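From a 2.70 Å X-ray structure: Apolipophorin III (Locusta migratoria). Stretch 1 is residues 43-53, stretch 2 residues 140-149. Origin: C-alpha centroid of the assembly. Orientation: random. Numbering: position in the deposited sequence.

Stretch 1 (43-53) EQANAFKTKIA
Stretch 2 140-149: KTKEAAANLQ

Both stretches are helical throughout, and each helix extends beyond the residues considered here. Their axes approach to 9.4 Å with an angle of 175° between N-to-C directions, so the pair is almost exactly antiparallel. The register follows from the nearest CA-CA pairs: CA of Gln 44 lies 6.1 Å from CA of Leu 148, CA of Phe 48 is 5.7 Å from CA of Ala 144, and CA of Ile 52 is 6.4 Å from CA of Thr 141. Stretch 1 thus climbs by four residues at each step while stretch 2 descends by four and then three, the spacing expected when one side of each helix faces the other. The phi/psi values cluster near -60/-45, and i to i-4 amide hydrogen bonds support the assignment, for example Phe 48 N to Gln 44 O at 3.0 Å and Leu 148 N to Ala 144 O at 3.0 Å.

At the start of stretch 1, Glu 43 is exposed and out of reach of stretch 2. Gln 44 points its CA-to-CB bond toward the partner, with chi1 and chi2 both m (-68° and -47°). Its closest contact is made by the backbone: O of Gln 44 lies 3.8 Å from CD1 of Leu 148, and its CB is 4.1 Å from that same methyl. Leu 148 has chi1 t (-165°) and chi2 at 123°; its CA-to-CB bond runs sideways, but the end of the side chain comes nearer. Ala 45 points away. Asn 46 is out of reach, and its backbone O accepts a hydrogen bond within the helix.

Phe 48 is the buried centre of the contact. Its chi1 is t (-168°) and its chi2 68°; the CA-to-CB bond runs sideways, but the ring reaches across. CD1 of Phe 48 sits 3.9 Å from CB of Ala 144, whose small side chain points toward stretch 1 where the backbones come closest. CE1 of Phe 48 lies 3.8 Å from N of Ala 145, which meets the ring at its edge, and 4.2 Å from CB of Ala 145. CB of Phe 48 is 4.0 Å from CD1 of Leu 148, an apolar contact.

Thr 50 (chi1 m, -76°) donates from OG1 to O of Asn 46 at 3.0 Å, a bond from side chain to backbone one turn back. Lys 51 directs its CA-to-CB bond toward stretch 2, with chi1 and chi2 m and chi3 and chi4 t. Its CB lies 3.9 Å from CB of Ala 144, so the base of this exposed lysine extends the apolar contact. Ile 52 has chi1 m (-72°) and chi2 -89°; its CA-to-CB bond runs sideways, but the end of the side chain comes nearer, with CD1 of Ile 52 3.6 Å from CG2 of Thr 141 (chi1 m, -51°), a methyl-to-methyl contact; OG1 of Thr 141 is hydrogen-bonded elsewhere in the structure.

No hydrogen bond crosses between the stretches. They bury 394 Å², both sides summed, and the side-chain pairs at the middle, Phe 48 with Ala 144, Ala 145 and Leu 148, are apolar.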

ATOM      1  N   GLU A  43       2.219   9.940 -11.785  1.00  9.16           N
ATOM      2  CA  GLU A  43       1.792  10.831 -10.738  1.00  1.51           C
ATOM      3  C   GLU A  43       1.164  10.078  -9.602  1.00 18.42           C
ATOM      4  O   GLU A  43       1.569  10.175  -8.447  1.00 40.16           O
ATOM      5  CB  GLU A  43       0.755  11.775 -11.339  1.00 17.23           C
ATOM      6  CG  GLU A  43       0.355  12.888 -10.379  1.00100.00           C
ATOM      7  CD  GLU A  43      -0.339  14.018 -11.082  1.00100.00           C
ATOM      8  OE1 GLU A  43      -1.537  14.070 -11.257  1.00100.00           O
ATOM      9  OE2 GLU A  43       0.504  14.962 -11.514  1.00100.00           O
ATOM     10  N   GLN A  44       0.150   9.320  -9.949  1.00 32.94           N
ATOM     11  CA  GLN A  44      -0.550   8.530  -8.973  1.00 18.15           C
ATOM     12  C   GLN A  44       0.383   7.607  -8.212  1.00 23.98           C
ATOM     13  O   GLN A  44       0.324   7.489  -6.984  1.00 19.27           O
ATOM     14  CB  GLN A  44      -1.619   7.765  -9.747  1.00 20.79           C
ATOM     15  CG  GLN A  44      -2.644   8.780 -10.235  1.00 16.64           C
ATOM     16  CD  GLN A  44      -3.014   9.689  -9.081  1.00 15.94           C
ATOM     17  OE1 GLN A  44      -3.460   9.224  -8.022  1.00 51.35           O
ATOM     18  NE2 GLN A  44      -2.807  10.989  -9.263  1.00 75.28           N
ATOM     19  N   ALA A  45       1.235   6.941  -8.959  1.00  7.56           N
ATOM     20  CA  ALA A  45       2.172   6.062  -8.329  1.00 12.40           C
ATOM     21  C   ALA A  45       2.997   6.824  -7.308  1.00  7.54           C
ATOM     22  O   ALA A  45       3.301   6.349  -6.221  1.00 34.31           O
ATOM     23  CB  ALA A  45       3.043   5.545  -9.429  1.00  5.96           C
ATOM     24  N   ASN A  46       3.351   8.042  -7.661  1.00 23.73           N
ATOM     25  CA  ASN A  46       4.149   8.802  -6.758  1.00  3.89           C
ATOM     26  C   ASN A  46       3.395   9.226  -5.533  1.00 12.77           C
ATOM     27  O   ASN A  46       3.941   9.296  -4.446  1.00 20.75           O
ATOM     28  CB  ASN A  46       4.868   9.945  -7.441  1.00 25.64           C
ATOM     29  CG  ASN A  46       6.210   9.556  -8.031  1.00 24.38           C
ATOM     30  OD1 ASN A  46       7.002   8.782  -7.423  1.00 54.04           O
ATOM     31  ND2 ASN A  46       6.492  10.096  -9.208  1.00 25.16           N
ATOM     32  N   ALA A  47       2.119   9.515  -5.721  1.00  7.96           N
ATOM     33  CA  ALA A  47       1.307   9.924  -4.590  1.00 10.07           C
ATOM     34  C   ALA A  47       1.178   8.797  -3.566  1.00  7.25           C
ATOM     35  O   ALA A  47       1.262   9.006  -2.355  1.00 29.57           O
ATOM     36  CB  ALA A  47      -0.028  10.313  -5.154  1.00  7.62           C
ATOM     37  N   PHE A  48       0.992   7.592  -4.081  1.00  5.40           N
ATOM     38  CA  PHE A  48       0.857   6.409  -3.285  1.00 27.96           C
ATOM     39  C   PHE A  48       2.109   6.125  -2.537  1.00 12.89           C
ATOM     40  O   PHE A  48       2.158   5.979  -1.304  1.00 19.59           O
ATOM     41  CB  PHE A  48       0.694   5.298  -4.329  1.00 18.27           C
ATOM     42  CG  PHE A  48       0.244   4.019  -3.721  1.00 17.89           C
ATOM     43  CD1 PHE A  48      -1.032   3.887  -3.183  1.00 22.20           C
ATOM     44  CD2 PHE A  48       1.116   2.938  -3.633  1.00 42.94           C
ATOM     45  CE1 PHE A  48      -1.452   2.708  -2.574  1.00 30.61           C
ATOM     46  CE2 PHE A  48       0.724   1.760  -3.004  1.00 36.49           C
ATOM     47  CZ  PHE A  48      -0.555   1.648  -2.460  1.00 18.08           C
ATOM     48  N   LYS A  49       3.154   6.029  -3.342  1.00 18.07           N
ATOM     49  CA  LYS A  49       4.457   5.731  -2.803  1.00  1.00           C
ATOM     50  C   LYS A  49       4.702   6.622  -1.606  1.00  1.47           C
ATOM     51  O   LYS A  49       5.219   6.220  -0.567  1.00 38.85           O
ATOM     52  CB  LYS A  49       5.358   6.089  -3.967  1.00 17.35           C
ATOM     53  CG  LYS A  49       6.846   5.842  -3.880  1.00 21.36           C
ATOM     54  CD  LYS A  49       7.447   5.480  -5.237  1.00 41.87           C
ATOM     55  CE  LYS A  49       8.327   6.560  -5.909  1.00 90.79           C
ATOM     56  NZ  LYS A  49       9.316   6.003  -6.846  1.00 60.11           N
ATOM     57  N   THR A  50       4.331   7.880  -1.789  1.00 20.04           N
ATOM     58  CA  THR A  50       4.537   8.920  -0.777  1.00 29.48           C
ATOM     59  C   THR A  50       3.863   8.604   0.528  1.00 20.24           C
ATOM     60  O   THR A  50       4.401   8.798   1.607  1.00 31.70           O
ATOM     61  CB  THR A  50       4.187  10.335  -1.301  1.00 20.92           C
ATOM     62  OG1 THR A  50       5.176  10.851  -2.163  1.00 41.51           O
ATOM     63  CG2 THR A  50       3.794  11.345  -0.243  1.00 17.60           C
ATOM     64  N   LYS A  51       2.621   8.175   0.398  1.00 30.10           N
ATOM     65  CA  LYS A  51       1.815   7.827   1.531  1.00 11.03           C
ATOM     66  C   LYS A  51       2.325   6.564   2.238  1.00 50.65           C
ATOM     67  O   LYS A  51       2.465   6.563   3.457  1.00 18.37           O
ATOM     68  CB  LYS A  51       0.376   7.686   1.106  1.00 25.03           C
ATOM     69  CG  LYS A  51      -0.268   9.035   0.892  1.00  3.47           C
ATOM     70  CD  LYS A  51      -0.553   9.727   2.199  1.00 79.20           C
ATOM     71  CE  LYS A  51      -1.135  11.128   2.031  1.00100.00           C
ATOM     72  NZ  LYS A  51      -1.043  11.982   3.228  1.00100.00           N
ATOM     73  N   ILE A  52       2.594   5.488   1.485  1.00 11.00           N
ATOM     74  CA  ILE A  52       3.109   4.234   2.034  1.00 18.43           C
ATOM     75  C   ILE A  52       4.419   4.412   2.780  1.00 19.93           C
ATOM     76  O   ILE A  52       4.720   3.782   3.798  1.00 54.16           O
ATOM     77  CB  ILE A  52       3.324   3.218   0.925  1.00 15.44           C
ATOM     78  CG1 ILE A  52       1.927   2.811   0.517  1.00  9.78           C
ATOM     79  CG2 ILE A  52       4.098   2.010   1.440  1.00 17.33           C
ATOM     80  CD1 ILE A  52       1.436   1.632   1.345  1.00 71.66           C
ATOM     81  N   ALA A  53       5.218   5.302   2.270  1.00 22.13           N
ATOM     82  CA  ALA A  53       6.452   5.579   2.936  1.00 37.72           C
ATOM     83  C   ALA A  53       6.201   6.316   4.264  1.00  5.69           C
ATOM     84  O   ALA A  53       6.978   6.239   5.218  1.00 57.14           O
ATOM     85  CB  ALA A  53       7.265   6.399   1.947  1.00 23.90           C
ATOM     86  N   LYS A 140      -4.546   4.311   6.647  1.00 18.05           N
ATOM     87  CA  LYS A 140      -3.802   5.221   5.789  1.00  7.46           C
ATOM     88  C   LYS A 140      -3.470   4.572   4.461  1.00  9.08           C
ATOM     89  O   LYS A 140      -3.423   5.243   3.441  1.00 41.92           O
ATOM     90  CB  LYS A 140      -2.494   5.642   6.393  1.00 35.13           C
ATOM     91  CG  LYS A 140      -2.647   6.728   7.426  1.00 21.37           C
ATOM     92  CD  LYS A 140      -1.545   7.746   7.269  1.00 93.57           C
ATOM     93  CE  LYS A 140      -1.187   8.423   8.579  1.00100.00           C
ATOM     94  NZ  LYS A 140      -0.266   9.559   8.400  1.00100.00           N
ATOM     95  N   THR A 141      -3.222   3.267   4.479  1.00 24.09           N
ATOM     96  CA  THR A 141      -2.919   2.537   3.266  1.00 11.18           C
ATOM     97  C   THR A 141      -4.181   2.384   2.407  1.00  8.29           C
ATOM     98  O   THR A 141      -4.156   2.493   1.178  1.00 23.02           O
ATOM     99  CB  THR A 141      -2.235   1.194   3.641  1.00 19.83           C
ATOM    100  OG1 THR A 141      -1.157   1.443   4.526  1.00 16.05           O
ATOM    101  CG2 THR A 141      -1.760   0.441   2.410  1.00 23.44           C
ATOM    102  N   LYS A 142      -5.316   2.132   3.070  1.00 11.77           N
ATOM    103  CA  LYS A 142      -6.611   1.995   2.424  1.00  1.22           C
ATOM    104  C   LYS A 142      -6.966   3.278   1.674  1.00  9.02           C
ATOM    105  O   LYS A 142      -7.356   3.233   0.500  1.00 38.70           O
ATOM    106  CB  LYS A 142      -7.591   1.758   3.525  1.00 30.16           C
ATOM    107  CG  LYS A 142      -8.801   1.059   3.033  1.00  5.64           C
ATOM    108  CD  LYS A 142     -10.047   1.815   3.379  1.00 35.54           C
ATOM    109  CE  LYS A 142     -10.928   1.092   4.384  1.00 64.72           C
ATOM    110  NZ  LYS A 142     -12.330   1.179   3.986  1.00 85.29           N
ATOM    111  N   GLU A 143      -6.775   4.427   2.360  1.00 13.46           N
ATOM    112  CA  GLU A 143      -7.034   5.766   1.798  1.00 11.64           C
ATOM    113  C   GLU A 143      -6.183   6.068   0.575  1.00  6.90           C
ATOM    114  O   GLU A 143      -6.672   6.577  -0.443  1.00 28.08           O
ATOM    115  CB  GLU A 143      -6.970   6.939   2.813  1.00 13.56           C
ATOM    116  CG  GLU A 143      -7.708   8.267   2.370  1.00 25.26           C
ATOM    117  CD  GLU A 143      -9.185   8.182   2.054  1.00100.00           C
ATOM    118  OE1 GLU A 143      -9.801   7.194   2.726  1.00 34.01           O
ATOM    119  OE2 GLU A 143      -9.726   8.933   1.212  1.00 54.44           O
ATOM    120  N   ALA A 144      -4.894   5.762   0.683  1.00  8.19           N
ATOM    121  CA  ALA A 144      -3.992   5.978  -0.409  1.00 15.15           C
ATOM    122  C   ALA A 144      -4.522   5.257  -1.636  1.00 22.14           C
ATOM    123  O   ALA A 144      -4.647   5.831  -2.710  1.00 37.69           O
ATOM    124  CB  ALA A 144      -2.622   5.474  -0.027  1.00  1.75           C
ATOM    125  N   ALA A 145      -4.879   3.985  -1.459  1.00  9.04           N
ATOM    126  CA  ALA A 145      -5.438   3.164  -2.522  1.00 22.35           C
ATOM    127  C   ALA A 145      -6.827   3.636  -2.986  1.00  1.00           C
ATOM    128  O   ALA A 145      -7.157   3.504  -4.164  1.00 25.07           O
ATOM    129  CB  ALA A 145      -5.493   1.691  -2.084  1.00  1.29           C
ATOM    130  N   ALA A 146      -7.678   4.162  -2.100  1.00 23.38           N
ATOM    131  CA  ALA A 146      -8.971   4.644  -2.563  1.00  9.64           C
ATOM    132  C   ALA A 146      -8.770   5.909  -3.388  1.00 24.39           C
ATOM    133  O   ALA A 146      -9.387   6.117  -4.424  1.00 34.10           O
ATOM    134  CB  ALA A 146      -9.848   4.993  -1.399  1.00  5.16           C
ATOM    135  N   ASN A 147      -7.864   6.760  -2.917  1.00 13.63           N
ATOM    136  CA  ASN A 147      -7.547   7.996  -3.578  1.00  6.75           C
ATOM    137  C   ASN A 147      -7.086   7.755  -4.982  1.00  4.69           C
ATOM    138  O   ASN A 147      -7.546   8.409  -5.917  1.00 36.59           O
ATOM    139  CB  ASN A 147      -6.438   8.674  -2.849  1.00 17.78           C
ATOM    140  CG  ASN A 147      -7.017   9.610  -1.825  1.00 24.37           C
ATOM    141  OD1 ASN A 147      -6.273  10.265  -1.103  1.00100.00           O
ATOM    142  ND2 ASN A 147      -8.356   9.648  -1.746  1.00 40.83           N
ATOM    143  N   LEU A 148      -6.170   6.804  -5.113  1.00 19.30           N
ATOM    144  CA  LEU A 148      -5.644   6.423  -6.406  1.00 21.27           C
ATOM    145  C   LEU A 148      -6.773   6.028  -7.322  1.00 14.65           C
ATOM    146  O   LEU A 148      -6.905   6.483  -8.454  1.00 36.05           O
ATOM    147  CB  LEU A 148      -4.726   5.208  -6.241  1.00 14.34           C
ATOM    148  CG  LEU A 148      -3.808   4.903  -7.425  1.00 12.56           C
ATOM    149  CD1 LEU A 148      -2.424   4.916  -6.854  1.00 33.57           C
ATOM    150  CD2 LEU A 148      -4.119   3.510  -7.836  1.00 30.47           C
ATOM    151  N   GLN A 149      -7.621   5.170  -6.819  1.00 25.29           N
ATOM    152  CA  GLN A 149      -8.719   4.746  -7.617  1.00 11.17           C
ATOM    153  C   GLN A 149      -9.610   5.895  -8.060  1.00 13.17           C
ATOM    154  O   GLN A 149      -9.968   5.995  -9.224  1.00 20.85           O
ATOM    155  CB  GLN A 149      -9.492   3.801  -6.766  1.00 14.02           C
ATOM    156  CG  GLN A 149     -10.757   3.425  -7.458  1.00 20.37           C
ATOM    157  CD  GLN A 149     -11.349   2.220  -6.805  1.00 47.82           C
ATOM    158  OE1 GLN A 149     -10.914   1.814  -5.707  1.00 66.75           O
ATOM    159  NE2 GLN A 149     -12.312   1.652  -7.513  1.00 35.16           N
TER